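Local coordinates for protein probable TonB-dependent siderophore receptor PirA (Acinetobacter baumannii, PDB 5FR8) that probably takes part in the first step of iron uptake by binding iron-chelating siderophores at the outer membrane, possibly including ferric enterobactin, at residues F28-K36 with N420-V430; Y396-R405 with A478-N486. All coordinates share one frame; numbering follows the deposited sequence.

The two contacts lie toward opposite ends of a TonB-dependent receptor, their centres 50 Å apart and their nearest atoms about 31 Å apart. Contact 1 sets the start of the modelled chain against the inside of a barrel hairpin whose short turn belongs to the periplasmic end. Contact 2 joins two of the long loops at the extracellular end, where siderophores would be expected to arrive. A single barrel strand, 407-422, connects them: it begins just after Arg405 of contact 2 and runs down the wall to Asn420 of contact 1. Each centre is 29 Å from the centre of the chain.

Contact 1. Residues F28-K36 with N420-V430; sequences FVTAEEQVK and NLKVTDSTDVV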
ATOM      1  N   PHE A  28      -6.087  29.639 -13.574  1.00107.41           N
ATOM      2  CA  PHE A  28      -5.977  28.452 -14.429  1.00105.25           C
ATOM      3  C   PHE A  28      -6.022  27.101 -13.706  1.00 95.86           C
ATOM      4  O   PHE A  28      -5.751  27.005 -12.511  1.00 97.13           O
ATOM      5  CB  PHE A  28      -4.701  28.530 -15.293  1.00113.45           C
ATOM      6  CG  PHE A  28      -3.385  28.419 -14.513  1.00111.05           C
ATOM      7  CD1 PHE A  28      -2.872  27.174 -14.129  1.00105.35           C
ATOM      8  CD2 PHE A  28      -2.640  29.554 -14.216  1.00106.11           C
ATOM      9  CE1 PHE A  28      -1.672  27.073 -13.448  1.00 94.14           C
ATOM     10  CE2 PHE A  28      -1.442  29.455 -13.536  1.00101.79           C
ATOM     11  CZ  PHE A  28      -0.960  28.215 -13.156  1.00 98.96           C
ATOM     12  N   VAL A  29      -6.344  26.050 -14.454  1.00 87.09           N
ATOM     13  CA  VAL A  29      -6.465  24.718 -13.881  1.00 80.86           C
ATOM     14  C   VAL A  29      -5.652  23.711 -14.688  1.00 81.93           C
ATOM     15  O   VAL A  29      -5.932  23.466 -15.858  1.00 80.60           O
ATOM     16  CB  VAL A  29      -7.930  24.254 -13.814  1.00 79.23           C
ATOM     17  CG1 VAL A  29      -8.052  22.969 -13.000  1.00 78.46           C
ATOM     18  CG2 VAL A  29      -8.795  25.331 -13.194  1.00 79.59           C
ATOM     19  N   THR A  30      -4.639  23.134 -14.041  1.00 83.16           N
ATOM     20  CA  THR A  30      -3.714  22.191 -14.665  1.00 80.85           C
ATOM     21  C   THR A  30      -4.433  20.847 -14.920  1.00 79.50           C
ATOM     22  O   THR A  30      -5.519  20.567 -14.377  1.00 74.29           O
ATOM     23  CB  THR A  30      -2.460  22.024 -13.747  1.00 82.01           C
ATOM     24  OG1 THR A  30      -1.660  23.212 -13.827  1.00 89.53           O
ATOM     25  CG2 THR A  30      -1.564  20.814 -14.108  1.00 79.19           C
ATOM     26  N   ALA A  31      -3.824  20.021 -15.762  1.00 76.46           N
ATOM     27  CA  ALA A  31      -4.285  18.657 -15.954  1.00 69.72           C
ATOM     28  C   ALA A  31      -4.380  17.916 -14.626  1.00 69.10           C
ATOM     29  O   ALA A  31      -5.392  17.262 -14.361  1.00 65.50           O
ATOM     30  CB  ALA A  31      -3.352  17.914 -16.901  1.00 70.97           C
ATOM     31  N   GLU A  32      -3.325  17.987 -13.800  1.00 67.00           N
ATOM     32  CA  GLU A  32      -3.304  17.234 -12.538  1.00 64.38           C
ATOM     33  C   GLU A  32      -4.524  17.569 -11.721  1.00 67.07           C
ATOM     34  O   GLU A  32      -5.232  16.661 -11.257  1.00 65.16           O
ATOM     35  CB  GLU A  32      -2.056  17.519 -11.705  1.00 67.15           C
ATOM     36  CG  GLU A  32      -1.959  16.705 -10.428  1.00 67.66           C
ATOM     37  CD  GLU A  32      -0.834  17.128  -9.507  1.00 69.90           C
ATOM     38  OE1 GLU A  32      -0.289  18.231  -9.698  1.00 81.43           O
ATOM     39  OE2 GLU A  32      -0.494  16.358  -8.584  1.00 71.54           O
ATOM     40  N   GLU A  33      -4.787  18.869 -11.561  1.00 69.11           N
ATOM     41  CA  GLU A  33      -5.977  19.333 -10.828  1.00 68.45           C
ATOM     42  C   GLU A  33      -7.267  18.789 -11.401  1.00 65.14           C
ATOM     43  O   GLU A  33      -8.184  18.448 -10.659  1.00 58.36           O
ATOM     44  CB  GLU A  33      -6.080  20.861 -10.857  1.00 72.61           C
ATOM     45  CG  GLU A  33      -5.047  21.567 -10.003  1.00 80.31           C
ATOM     46  CD  GLU A  33      -4.580  22.875 -10.617  1.00 87.49           C
ATOM     47  OE1 GLU A  33      -5.443  23.763 -10.856  1.00 97.29           O
ATOM     48  OE2 GLU A  33      -3.355  23.004 -10.867  1.00 76.46           O
ATOM     49  N   GLN A  34      -7.347  18.773 -12.727  1.00 68.17           N
ATOM     50  CA  GLN A  34      -8.590  18.415 -13.408  1.00 72.85           C
ATOM     51  C   GLN A  34      -8.931  16.955 -13.119  1.00 71.82           C
ATOM     52  O   GLN A  34     -10.025  16.662 -12.647  1.00 73.40           O
ATOM     53  CB  GLN A  34      -8.476  18.666 -14.915  1.00 76.60           C
ATOM     54  CG  GLN A  34      -9.750  18.426 -15.705  1.00 80.43           C
ATOM     55  CD  GLN A  34     -10.907  19.269 -15.219  1.00 81.82           C
ATOM     56  OE1 GLN A  34     -10.975  20.459 -15.510  1.00 85.36           O
ATOM     57  NE2 GLN A  34     -11.825  18.657 -14.479  1.00 80.16           N
ATOM     58  N   VAL A  35      -7.981  16.043 -13.340  1.00 70.49           N
ATOM     59  CA  VAL A  35      -8.247  14.618 -13.118  1.00 65.83           C
ATOM     60  C   VAL A  35      -8.553  14.273 -11.654  1.00 64.42           C
ATOM     61  O   VAL A  35      -8.919  13.141 -11.354  1.00 62.25           O
ATOM     62  CB  VAL A  35      -7.147  13.685 -13.690  1.00 61.93           C
ATOM     63  CG1 VAL A  35      -6.943  13.948 -15.175  1.00 66.45           C
ATOM     64  CG2 VAL A  35      -5.851  13.828 -12.948  1.00 61.65           C
ATOM     65  N   LYS A  36      -8.430  15.237 -10.749  1.00 68.23           N
ATOM     66  CA  LYS A  36      -8.887  15.039  -9.373  1.00 68.29           C
ATOM     67  C   LYS A  36     -10.355  15.327  -9.301  1.00 72.74           C
ATOM     68  O   LYS A  36     -10.959  15.220  -8.230  1.00 88.59           O
ATOM     69  CB  LYS A  36      -8.133  15.926  -8.382  1.00 67.68           C
ATOM     70  CG  LYS A  36      -6.631  15.841  -8.563  1.00 66.45           C
ATOM     71  CD  LYS A  36      -5.832  15.977  -7.271  1.00 65.82           C
ATOM     72  CE  LYS A  36      -4.393  15.547  -7.532  1.00 61.69           C
ATOM     73  NZ  LYS A  36      -3.466  16.038  -6.498  1.00 62.11           N
ATOM     74  N   ASN A 420      -4.736  20.383 -20.506  1.00 72.40           N
ATOM     75  CA  ASN A 420      -6.127  20.514 -20.113  1.00 71.82           C
ATOM     76  C   ASN A 420      -6.837  21.512 -21.030  1.00 73.97           C
ATOM     77  O   ASN A 420      -6.570  22.732 -21.000  1.00 72.59           O
ATOM     78  CB  ASN A 420      -6.277  20.925 -18.651  1.00 69.85           C
ATOM     79  CG  ASN A 420      -7.727  21.130 -18.263  1.00 72.02           C
ATOM     80  OD1 ASN A 420      -8.631  20.881 -19.069  1.00 73.56           O
ATOM     81  ND2 ASN A 420      -7.966  21.577 -17.035  1.00 72.37           N
ATOM     82  N   LEU A 421      -7.748  20.979 -21.843  1.00 76.18           N
ATOM     83  CA  LEU A 421      -8.468  21.769 -22.849  1.00 80.78           C
ATOM     84  C   LEU A 421      -9.909  22.033 -22.410  1.00 83.47           C
ATOM     85  O   LEU A 421     -10.581  21.142 -21.906  1.00 84.88           O
ATOM     86  CB  LEU A 421      -8.481  21.012 -24.186  1.00 80.21           C
ATOM     87  CG  LEU A 421      -7.148  20.558 -24.813  1.00 80.07           C
ATOM     88  CD1 LEU A 421      -6.718  19.205 -24.281  1.00 79.11           C
ATOM     89  CD2 LEU A 421      -7.249  20.459 -26.322  1.00 82.32           C
ATOM     90  N   LYS A 422     -10.390  23.259 -22.579  1.00 90.80           N
ATOM     91  CA  LYS A 422     -11.843  23.477 -22.584  1.00 94.74           C
ATOM     92  C   LYS A 422     -12.285  23.358 -24.016  1.00 92.00           C
ATOM     93  O   LYS A 422     -12.093  24.267 -24.806  1.00 93.74           O
ATOM     94  CB  LYS A 422     -12.248  24.831 -22.005  1.00101.03           C
ATOM     95  CG  LYS A 422     -12.871  24.711 -20.621  1.00107.21           C
ATOM     96  CD  LYS A 422     -13.202  26.081 -20.054  1.00114.80           C
ATOM     97  CE  LYS A 422     -12.587  26.247 -18.668  1.00122.66           C
ATOM     98  NZ  LYS A 422     -12.229  27.667 -18.385  1.00126.92           N
ATOM     99  N   VAL A 423     -12.836  22.205 -24.357  1.00 88.81           N
ATOM    100  CA  VAL A 423     -13.221  21.932 -25.723  1.00 88.69           C
ATOM    101  C   VAL A 423     -14.503  22.683 -26.044  1.00 88.35           C
ATOM    102  O   VAL A 423     -14.679  23.112 -27.172  1.00 88.71           O
ATOM    103  CB  VAL A 423     -13.375  20.416 -25.967  1.00 88.27           C
ATOM    104  CG1 VAL A 423     -13.766  20.135 -27.408  1.00 90.07           C
ATOM    105  CG2 VAL A 423     -12.064  19.711 -25.643  1.00 87.55           C
ATOM    106  N   THR A 424     -15.389  22.821 -25.055  1.00 85.66           N
ATOM    107  CA  THR A 424     -16.575  23.673 -25.154  1.00 87.32           C
ATOM    108  C   THR A 424     -16.753  24.263 -23.764  1.00 88.01           C
ATOM    109  O   THR A 424     -15.985  23.934 -22.868  1.00 82.15           O
ATOM    110  CB  THR A 424     -17.848  22.904 -25.597  1.00 88.28           C
ATOM    111  OG1 THR A 424     -18.457  22.240 -24.481  1.00 88.52           O
ATOM    112  CG2 THR A 424     -17.536  21.863 -26.681  1.00 86.89           C
ATOM    113  N   ASP A 425     -17.739  25.145 -23.573  1.00 94.76           N
ATOM    114  CA  ASP A 425     -18.009  25.686 -22.221  1.00 97.70           C
ATOM    115  C   ASP A 425     -18.628  24.578 -21.369  1.00 98.95           C
ATOM    116  O   ASP A 425     -18.865  24.769 -20.181  1.00101.65           O
ATOM    117  CB  ASP A 425     -18.911  26.943 -22.243  1.00100.61           C
ATOM    118  CG  ASP A 425     -18.114  28.266 -22.091  1.00102.28           C
ATOM    119  OD1 ASP A 425     -16.901  28.204 -21.820  1.00 98.15           O
ATOM    120  OD2 ASP A 425     -18.692  29.374 -22.238  1.00106.22           O
ATOM    121  N   SER A 426     -18.874  23.424 -21.999  1.00 97.77           N
ATOM    122  CA  SER A 426     -19.462  22.261 -21.354  1.00 93.78           C
ATOM    123  C   SER A 426     -18.486  21.084 -21.258  1.00 92.90           C
ATOM    124  O   SER A 426     -18.709  20.136 -20.485  1.00 93.29           O
ATOM    125  CB  SER A 426     -20.692  21.828 -22.155  1.00 94.27           C
ATOM    126  OG  SER A 426     -21.431  20.849 -21.454  1.00 92.04           O
ATOM    127  N   THR A 427     -17.400  21.131 -22.027  1.00 94.36           N
ATOM    128  CA  THR A 427     -16.519  19.958 -22.189  1.00 94.85           C
ATOM    129  C   THR A 427     -15.076  20.200 -21.733  1.00 90.23           C
ATOM    130  O   THR A 427     -14.357  20.983 -22.343  1.00 97.61           O
ATOM    131  CB  THR A 427     -16.515  19.493 -23.662  1.00 95.68           C
ATOM    132  OG1 THR A 427     -17.830  19.632 -24.205  1.00 94.59           O
ATOM    133  CG2 THR A 427     -16.090  18.033 -23.775  1.00 95.05           C
ATOM    134  N   ASP A 428     -14.659  19.535 -20.655  1.00 90.57           N
ATOM    135  CA  ASP A 428     -13.263  19.630 -20.166  1.00 89.19           C
ATOM    136  C   ASP A 428     -12.539  18.314 -20.457  1.00 83.30           C
ATOM    137  O   ASP A 428     -12.959  17.279 -19.959  1.00 81.12           O
ATOM    138  CB  ASP A 428     -13.218  19.936 -18.656  1.00 90.78           C
ATOM    139  CG  ASP A 428     -14.066  21.182 -18.257  1.00 97.35           C
ATOM    140  OD1 ASP A 428     -14.899  21.660 -19.065  1.00 99.44           O
ATOM    141  OD2 ASP A 428     -13.908  21.692 -17.121  1.00 94.95           O
ATOM    142  N   VAL A 429     -11.462  18.364 -21.257  1.00 81.96           N
ATOM    143  CA  VAL A 429     -10.700  17.164 -21.708  1.00 78.16           C
ATOM    144  C   VAL A 429      -9.183  17.238 -21.435  1.00 78.70           C
ATOM    145  O   VAL A 429      -8.555  18.242 -21.752  1.00 82.34           O
ATOM    146  CB  VAL A 429     -10.849  16.954 -23.222  1.00 78.92           C
ATOM    147  CG1 VAL A 429      -9.989  15.785 -23.682  1.00 75.31           C
ATOM    148  CG2 VAL A 429     -12.314  16.735 -23.586  1.00 81.86           C
ATOM    149  N   VAL A 430      -8.604  16.165 -20.872  1.00 78.56           N
ATOM    150  CA  VAL A 430      -7.165  16.083 -20.566  1.00 73.22           C
ATOM    151  C   VAL A 430      -6.467  15.036 -21.436  1.00 70.13           C
ATOM    152  O   VAL A 430      -6.889  13.860 -21.505  1.00 62.61           O
ATOM    153  CB  VAL A 430      -6.913  15.689 -19.090  1.00 76.47           C
ATOM    154  CG1 VAL A 430      -5.423  15.575 -18.799  1.00 72.92           C
ATOM    155  CG2 VAL A 430      -7.563  16.683 -18.143  1.00 77.85           C
TER
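Gln34 and Asn420 meet where the short helix 31-34, near the start of the modelled chain of this TonB-dependent receptor, rests on the barrel wall. The wall here is a β-hairpin formed by the end of strand 407-422 and the start of strand 427-438, closed by a short turn with a classic β bulge in which Val423 and Thr424 both face Thr427. Asn420, Asp428 and Val430 point from the strands toward the helix.

The side chain of Gln34 runs across all three. It leaves the helix with CG anti to the backbone N (chi1 -176°), and its CB already lies 3.6 Å from ND2 of Asn420. CG packs on the methyl CG2 of Val430 at 3.7 Å. A bend at chi2 (58°) then turns the chain, and CD comes to 4.2 Å from CB of Asp428. At the tip, OE1 is 3.6 Å from ND2 of Asn420, with the two amide planes almost perpendicular. The Asp428 carboxylate is also turned steeply against the glutamine amide.

Val430 completes the apolar part by spreading its branches: CG1 touches CB of Ala31, whereas CG2 also reaches CG1 of Val35 at 4.1 Å. Asn450 of the next barrel strand borders both Val430 and Val35, and the salt bridge of Lys36 with Glu136 ties the other side of the helical segment to the plug sheet.

One hydrogen bond crosses the contact. Asn420 ND2 donates to the backbone O of Val29 over 3.0 Å, bent at 138°, with the nitrogen lying well above the carbonyl plane.

Contact 2. Residues Y396-R405 with A478-N486; sequences YGDQLAKGDR and AEGYLLSTN
Two long extracellular loops of the β-barrel meet here, helix 396-400 and the chain up to Arg405 packing through Gly397 and its neighbours against Leu482 on the loop strand 482-485. That strand pairs with 498-501 of its own loop, which also holds the Cys490-Cys498 disulfide. The axes of helix 396-400 and strand 482-485 come within 10.3 Å at 140° between their N-to-C directions, nearer antiparallel than parallel.

Leu482 is the apolar centre, and its two methyls divide the work. CD1 sits 3.6 Å from CA of Gly397, so the methyl packs directly on the helix backbone. The same methyl meets the edge of the Tyr396 ring near its plane, at the ring atom CD1 of Tyr396, and lies 4.2 Å from CB of Ala401. CD2 is turned to CD1 of Leu400, whose side chain crosses that of Leu482 at about a right angle. Further along the strand, the Tyr396 hydroxyl OH comes to 3.8 Å from CB of Ser484; the tyrosine ring also stacks edge-to-face with Trp567.

At the other end lies a type I β turn, Ala478 to Tyr481. CG of Arg405 rests 3.8 Å from CA of its Gly480. The arginine chain bends at chi3 (48°), bringing the guanidinium back to the turn, where NE gives a weak hydrogen bond, 3.1 Å long, to the backbone O of Gly480.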
ATOM      1  N   TYR A 396      24.710 -24.116  -6.539  1.00 82.48           N
ATOM      2  CA  TYR A 396      23.931 -23.689  -7.690  1.00 80.64           C
ATOM      3  C   TYR A 396      24.095 -22.189  -7.928  1.00 79.96           C
ATOM      4  O   TYR A 396      24.108 -21.727  -9.072  1.00 78.75           O
ATOM      5  CB  TYR A 396      22.460 -24.125  -7.598  1.00 78.27           C
ATOM      6  CG  TYR A 396      21.677 -23.735  -6.353  1.00 75.41           C
ATOM      7  CD1 TYR A 396      21.164 -22.455  -6.202  1.00 72.67           C
ATOM      8  CD2 TYR A 396      21.403 -24.674  -5.354  1.00 75.33           C
ATOM      9  CE1 TYR A 396      20.431 -22.109  -5.087  1.00 71.65           C
ATOM     10  CE2 TYR A 396      20.688 -24.331  -4.227  1.00 73.72           C
ATOM     11  CZ  TYR A 396      20.202 -23.045  -4.099  1.00 72.88           C
ATOM     12  OH  TYR A 396      19.465 -22.693  -2.983  1.00 74.47           O
ATOM     13  N   GLY A 397      24.274 -21.443  -6.846  1.00 78.84           N
ATOM     14  CA  GLY A 397      24.473 -19.992  -6.934  1.00 77.60           C
ATOM     15  C   GLY A 397      25.890 -19.550  -7.277  1.00 76.36           C
ATOM     16  O   GLY A 397      26.116 -18.437  -7.743  1.00 74.69           O
ATOM     17  N   ASP A 398      26.856 -20.405  -7.008  1.00 78.31           N
ATOM     18  CA  ASP A 398      28.216 -20.103  -7.390  1.00 81.49           C
ATOM     19  C   ASP A 398      28.311 -20.072  -8.903  1.00 83.71           C
ATOM     20  O   ASP A 398      29.167 -19.392  -9.463  1.00 85.87           O
ATOM     21  CB  ASP A 398      29.185 -21.128  -6.792  1.00 83.35           C
ATOM     22  CG  ASP A 398      29.301 -20.995  -5.282  1.00 82.99           C
ATOM     23  OD1 ASP A 398      29.208 -19.844  -4.780  1.00 78.47           O
ATOM     24  OD2 ASP A 398      29.480 -22.040  -4.606  1.00 85.66           O
ATOM     25  N   GLN A 399      27.420 -20.797  -9.570  1.00 85.54           N
ATOM     26  CA  GLN A 399      27.483 -20.894 -11.030  1.00 88.02           C
ATOM     27  C   GLN A 399      26.570 -19.866 -11.691  1.00 90.00           C
ATOM     28  O   GLN A 399      26.966 -19.187 -12.642  1.00 94.19           O
ATOM     29  CB  GLN A 399      27.110 -22.303 -11.487  1.00 86.00           C
ATOM     30  CG  GLN A 399      28.045 -23.362 -10.956  1.00 86.52           C
ATOM     31  CD  GLN A 399      27.541 -24.749 -11.244  1.00 86.23           C
ATOM     32  OE1 GLN A 399      27.383 -25.123 -12.405  1.00 87.87           O
ATOM     33  NE2 GLN A 399      27.293 -25.526 -10.197  1.00 84.57           N
ATOM     34  N   LEU A 400      25.345 -19.763 -11.179  1.00 87.23           N
ATOM     35  CA  LEU A 400      24.349 -18.870 -11.741  1.00 84.63           C
ATOM     36  C   LEU A 400      24.566 -17.386 -11.377  1.00 85.64           C
ATOM     37  O   LEU A 400      24.241 -16.509 -12.175  1.00 89.02           O
ATOM     38  CB  LEU A 400      22.945 -19.303 -11.307  1.00 81.96           C
ATOM     39  CG  LEU A 400      22.442 -20.685 -11.734  1.00 84.87           C
ATOM     40  CD1 LEU A 400      20.944 -20.786 -11.474  1.00 83.01           C
ATOM     41  CD2 LEU A 400      22.749 -20.987 -13.194  1.00 87.98           C
ATOM     42  N   ALA A 401      25.103 -17.097 -10.190  1.00 82.70           N
ATOM     43  CA  ALA A 401      25.195 -15.719  -9.713  1.00 78.08           C
ATOM     44  C   ALA A 401      26.612 -15.389  -9.301  1.00 79.76           C
ATOM     45  O   ALA A 401      27.072 -15.823  -8.250  1.00 78.63           O
ATOM     46  CB  ALA A 401      24.266 -15.509  -8.537  1.00 77.00           C
ATOM     47  N   LYS A 402      27.291 -14.613 -10.133  1.00 81.12           N
ATOM     48  CA  LYS A 402      28.658 -14.208  -9.870  1.00 82.95           C
ATOM     49  C   LYS A 402      28.697 -12.704  -9.709  1.00 84.49           C
ATOM     50  O   LYS A 402      27.804 -12.004 -10.162  1.00 81.18           O
ATOM     51  CB  LYS A 402      29.576 -14.646 -11.008  1.00 82.53           C
ATOM     52  CG  LYS A 402      29.722 -16.152 -11.098  1.00 83.67           C
ATOM     53  CD  LYS A 402      30.272 -16.563 -12.443  1.00 85.40           C
ATOM     54  CE  LYS A 402      30.241 -18.069 -12.600  1.00 88.05           C
ATOM     55  NZ  LYS A 402      31.261 -18.510 -13.589  1.00 93.07           N
ATOM     56  N   GLY A 403      29.746 -12.210  -9.057  1.00 88.64           N
ATOM     57  CA  GLY A 403      29.860 -10.787  -8.741  1.00 85.28           C
ATOM     58  C   GLY A 403      29.157 -10.481  -7.436  1.00 82.60           C
ATOM     59  O   GLY A 403      28.582 -11.377  -6.807  1.00 82.01           O
ATOM     60  N   ASP A 404      29.183  -9.219  -7.026  1.00 80.68           N
ATOM     61  CA  ASP A 404      28.588  -8.854  -5.753  1.00 78.81           C
ATOM     62  C   ASP A 404      27.096  -8.990  -5.881  1.00 74.56           C
ATOM     63  O   ASP A 404      26.475  -8.213  -6.588  1.00 74.82           O
ATOM     64  CB  ASP A 404      28.959  -7.430  -5.364  1.00 81.84           C
ATOM     65  CG  ASP A 404      28.690  -7.134  -3.884  1.00 86.05           C
ATOM     66  OD1 ASP A 404      28.004  -7.957  -3.243  1.00 75.85           O
ATOM     67  OD2 ASP A 404      29.173  -6.084  -3.369  1.00 91.67           O
ATOM     68  N   ARG A 405      26.531  -9.994  -5.220  1.00 72.83           N
ATOM     69  CA  ARG A 405      25.083 -10.226  -5.240  1.00 72.85           C
ATOM     70  C   ARG A 405      24.332  -9.379  -4.227  1.00 69.72           C
ATOM     71  O   ARG A 405      23.130  -9.522  -4.104  1.00 70.43           O
ATOM     72  CB  ARG A 405      24.749 -11.697  -4.925  1.00 75.83           C
ATOM     73  CG  ARG A 405      25.263 -12.712  -5.940  1.00 79.87           C
ATOM     74  CD  ARG A 405      25.268 -14.140  -5.410  1.00 79.49           C
ATOM     75  NE  ARG A 405      24.013 -14.534  -4.766  1.00 81.36           N
ATOM     76  CZ  ARG A 405      23.658 -15.798  -4.535  1.00 85.59           C
ATOM     77  NH1 ARG A 405      24.449 -16.790  -4.908  1.00 91.29           N
ATOM     78  NH2 ARG A 405      22.511 -16.079  -3.932  1.00 86.54           N
ATOM     79  N   ALA A 478      16.804  -8.869  -9.988  1.00 67.04           N
ATOM     80  CA  ALA A 478      18.174  -9.113  -9.586  1.00 71.48           C
ATOM     81  C   ALA A 478      18.645 -10.534  -9.835  1.00 69.28           C
ATOM     82  O   ALA A 478      18.120 -11.464  -9.238  1.00 71.32           O
ATOM     83  CB  ALA A 478      18.325  -8.776  -8.113  1.00 74.56           C
ATOM     84  N   GLU A 479      19.669 -10.693 -10.671  1.00 66.67           N
ATOM     85  CA  GLU A 479      20.218 -12.023 -10.941  1.00 68.49           C
ATOM     86  C   GLU A 479      20.842 -12.673  -9.697  1.00 67.36           C
ATOM     87  O   GLU A 479      21.027 -13.894  -9.640  1.00 66.22           O
ATOM     88  CB  GLU A 479      21.203 -11.977 -12.117  1.00 69.76           C
ATOM     89  CG  GLU A 479      20.514 -12.159 -13.469  1.00 69.62           C
ATOM     90  CD  GLU A 479      21.393 -11.846 -14.657  1.00 72.78           C
ATOM     91  OE1 GLU A 479      22.635 -11.796 -14.494  1.00 75.58           O
ATOM     92  OE2 GLU A 479      20.835 -11.648 -15.760  1.00 73.56           O
ATOM     93  N   GLY A 480      21.110 -11.866  -8.682  1.00 66.63           N
ATOM     94  CA  GLY A 480      21.779 -12.358  -7.478  1.00 68.79           C
ATOM     95  C   GLY A 480      20.800 -12.836  -6.428  1.00 67.78           C
ATOM     96  O   GLY A 480      21.211 -13.313  -5.360  1.00 68.35           O
ATOM     97  N   TYR A 481      19.506 -12.742  -6.747  1.00 64.42           N
ATOM     98  CA  TYR A 481      18.445 -13.283  -5.887  1.00 63.31           C
ATOM     99  C   TYR A 481      18.020 -14.707  -6.360  1.00 63.86           C
ATOM    100  O   TYR A 481      17.430 -14.865  -7.432  1.00 64.51           O
ATOM    101  CB  TYR A 481      17.264 -12.303  -5.869  1.00 60.46           C
ATOM    102  CG  TYR A 481      16.130 -12.636  -4.910  1.00 57.91           C
ATOM    103  CD1 TYR A 481      16.396 -13.064  -3.619  1.00 57.89           C
ATOM    104  CD2 TYR A 481      14.788 -12.495  -5.301  1.00 54.28           C
ATOM    105  CE1 TYR A 481      15.363 -13.367  -2.740  1.00 57.92           C
ATOM    106  CE2 TYR A 481      13.757 -12.792  -4.427  1.00 53.89           C
ATOM    107  CZ  TYR A 481      14.051 -13.234  -3.147  1.00 54.37           C
ATOM    108  OH  TYR A 481      13.071 -13.536  -2.246  1.00 51.05           O
ATOM    109  N   LEU A 482      18.354 -15.734  -5.571  1.00 64.79           N
ATOM    110  CA  LEU A 482      17.955 -17.113  -5.869  1.00 64.84           C
ATOM    111  C   LEU A 482      17.219 -17.687  -4.675  1.00 63.58           C
ATOM    112  O   LEU A 482      17.613 -17.441  -3.533  1.00 63.80           O
ATOM    113  CB  LEU A 482      19.177 -17.990  -6.178  1.00 67.87           C
ATOM    114  CG  LEU A 482      19.869 -17.798  -7.533  1.00 67.80           C
ATOM    115  CD1 LEU A 482      21.292 -18.305  -7.470  1.00 70.61           C
ATOM    116  CD2 LEU A 482      19.119 -18.506  -8.642  1.00 67.52           C
ATOM    117  N   LEU A 483      16.155 -18.441  -4.962  1.00 64.33           N
ATOM    118  CA  LEU A 483      15.382 -19.230  -3.966  1.00 64.81           C
ATOM    119  C   LEU A 483      15.220 -20.681  -4.468  1.00 65.68           C
ATOM    120  O   LEU A 483      15.478 -20.960  -5.644  1.00 70.28           O
ATOM    121  CB  LEU A 483      13.990 -18.614  -3.752  1.00 62.85           C
ATOM    122  CG  LEU A 483      13.903 -17.127  -3.358  1.00 60.88           C
ATOM    123  CD1 LEU A 483      12.537 -16.527  -3.703  1.00 57.57           C
ATOM    124  CD2 LEU A 483      14.207 -16.952  -1.877  1.00 61.09           C
ATOM    125  N   SER A 484      14.763 -21.590  -3.614  1.00 64.97           N
ATOM    126  CA  SER A 484      14.634 -22.992  -3.994  1.00 65.86           C
ATOM    127  C   SER A 484      13.450 -23.717  -3.339  1.00 67.10           C
ATOM    128  O   SER A 484      13.010 -23.349  -2.244  1.00 66.71           O
ATOM    129  CB  SER A 484      15.906 -23.716  -3.578  1.00 68.84           C
ATOM    130  OG  SER A 484      15.902 -23.903  -2.168  1.00 69.65           O
ATOM    131  N   THR A 485      12.939 -24.761  -4.005  1.00 69.45           N
ATOM    132  CA  THR A 485      12.130 -25.794  -3.336  1.00 70.24           C
ATOM    133  C   THR A 485      12.694 -27.149  -3.652  1.00 74.67           C
ATOM    134  O   THR A 485      13.290 -27.339  -4.702  1.00 76.66           O
ATOM    135  CB  THR A 485      10.695 -25.870  -3.843  1.00 68.44           C
ATOM    136  OG1 THR A 485      10.306 -24.603  -4.384  1.00 69.53           O
ATOM    137  CG2 THR A 485       9.775 -26.272  -2.714  1.00 68.33           C
ATOM    138  N   ASN A 486      12.473 -28.105  -2.764  1.00 78.70           N
ATOM    139  CA  ASN A 486      12.826 -29.475  -3.068  1.00 82.42           C
ATOM    140  C   ASN A 486      11.879 -30.091  -4.127  1.00 81.43           C
ATOM    141  O   ASN A 486      12.311 -30.856  -5.003  1.00 78.64           O
ATOM    142  CB  ASN A 486      12.844 -30.302  -1.782  1.00 86.76           C
ATOM    143  CG  ASN A 486      14.072 -30.032  -0.925  1.00 89.47           C
ATOM    144  OD1 ASN A 486      15.130 -29.625  -1.422  1.00 90.98           O
ATOM    145  ND2 ASN A 486      13.939 -30.271   0.375  1.00 90.05           N
TER